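Local atomic coordinates of cadherin-related family member 2 (Mus musculus, PDB entry 5CYX), a protein that probably joins adjacent microvilli of epithelial cells through calcium-dependent heterophilic adhesion to CDHR5, and so controls how microvilli pack at the apical membrane. Residues Ser79-Gly83 / Leu84-Thr88. Residues are numbered along the deposited sequence; the frame is centred on the assembly and turned at random.
Sequences STSDG and LNIRT
The carboxylate of D82 is met by two backbone amides of the turn, one from above its plane and the other on a syn lone pair. L84 N approaches OD1 of D82 well out of the carboxylate plane, 2.8 Å away. N85 N takes the syn position on the same OD1 of D82 at 2.7 Å. The group closes a β-hairpin between strands 73-81 and 86-96 of the first cadherin repeat, at the end away from the calcium sites. With CG of D82 between its own N and carbonyl carbon (chi1 60°), the carboxylate is turned in toward the amides of L84 and N85, and two donors on OD1 probably hold it against rotation. A weak, long bond from D82 N to N85 O adds a link across the turn.

T80 and R87 form an antiparallel hydrogen-bonded pair, with T80 N to R87 O and R87 N to T80 O both 2.9 Å. Their side chains lie side by side on one face, where OG1 of T80 is hydrogen-bonded to S6 OG of the second subunit and R87 packs on P4 of that subunit. I86 lies on the other face with S79, S81 and T88; its CG2 comes within 3.8 Å of S79 CB, and T88 CG2 touches that same carbon.

S81 starts an ST turn, its OG anti to the backbone N and facing G83 N. Without the hydroxyl, as with an alanine here, the amide of G83 is likely to lose its acceptor and the turn its brace. In that bond G83 N donates to S81 OG at 3.1 Å, nearly straight at 164°.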
# COMPACT_ATOMS: atom_id res chain seq x y z
N SER A 79 -0.99 -36.61 45.36
CA SER A 79 -0.93 -37.77 46.25
C SER A 79 -2.20 -37.88 47.08
O SER A 79 -2.80 -36.87 47.44
CB SER A 79 0.26 -37.62 47.17
OG SER A 79 0.08 -36.47 47.99
N THR A 80 -2.62 -39.11 47.33
CA THR A 80 -3.70 -39.42 48.27
C THR A 80 -3.16 -40.43 49.25
O THR A 80 -2.38 -41.31 48.86
CB THR A 80 -4.90 -40.13 47.60
OG1 THR A 80 -4.38 -41.16 46.75
CG2 THR A 80 -5.83 -39.16 46.84
N SER A 81 -3.59 -40.32 50.50
CA SER A 81 -3.16 -41.22 51.56
C SER A 81 -4.36 -41.63 52.40
O SER A 81 -5.19 -40.81 52.77
CB SER A 81 -2.11 -40.56 52.45
OG SER A 81 -1.80 -41.42 53.53
N ASP A 82 -4.40 -42.92 52.73
CA ASP A 82 -5.38 -43.52 53.65
C ASP A 82 -4.79 -43.80 55.03
O ASP A 82 -5.40 -44.52 55.81
CB ASP A 82 -5.95 -44.83 53.04
CG ASP A 82 -4.86 -45.91 52.79
OD1 ASP A 82 -3.67 -45.69 53.13
OD2 ASP A 82 -5.20 -46.98 52.22
N GLY A 83 -3.59 -43.27 55.33
CA GLY A 83 -2.85 -43.62 56.54
C GLY A 83 -1.81 -44.72 56.31
O GLY A 83 -0.69 -44.63 56.78
N LEU A 84 -2.19 -45.74 55.55
CA LEU A 84 -1.41 -46.95 55.37
C LEU A 84 -0.47 -46.79 54.17
O LEU A 84 0.75 -46.95 54.30
CB LEU A 84 -2.36 -48.16 55.20
CG LEU A 84 -3.61 -48.20 56.11
CD1 LEU A 84 -4.53 -49.37 55.76
CD2 LEU A 84 -3.23 -48.21 57.59
N ASN A 85 -1.04 -46.44 53.01
CA ASN A 85 -0.30 -46.23 51.74
C ASN A 85 -0.60 -44.90 51.05
O ASN A 85 -1.74 -44.41 51.09
CB ASN A 85 -0.62 -47.36 50.77
CG ASN A 85 -0.48 -48.72 51.41
OD1 ASN A 85 -1.47 -49.37 51.74
ND2 ASN A 85 0.76 -49.13 51.65
N ILE A 86 0.42 -44.32 50.42
CA ILE A 86 0.29 -43.12 49.60
C ILE A 86 0.35 -43.52 48.12
O ILE A 86 1.34 -44.06 47.65
CB ILE A 86 1.40 -42.08 49.89
CG1 ILE A 86 1.53 -41.87 51.40
CG2 ILE A 86 1.11 -40.76 49.19
CD1 ILE A 86 2.37 -40.69 51.83
N ARG A 87 -0.73 -43.24 47.39
CA ARG A 87 -0.76 -43.41 45.95
C ARG A 87 -0.61 -42.05 45.28
O ARG A 87 -1.25 -41.08 45.69
CB ARG A 87 -2.07 -44.06 45.53
CG ARG A 87 -2.22 -45.51 45.98
CD ARG A 87 -3.64 -46.01 45.76
NE ARG A 87 -4.05 -45.84 44.35
CZ ARG A 87 -5.28 -46.03 43.86
NH1 ARG A 87 -5.50 -45.81 42.57
NH2 ARG A 87 -6.29 -46.42 44.63
N THR A 88 0.27 -41.97 44.29
CA THR A 88 0.50 -40.75 43.52
C THR A 88 0.19 -40.93 42.03
O THR A 88 0.28 -42.03 41.49
CB THR A 88 1.96 -40.30 43.64
OG1 THR A 88 2.81 -41.29 43.06
CG2 THR A 88 2.36 -40.08 45.10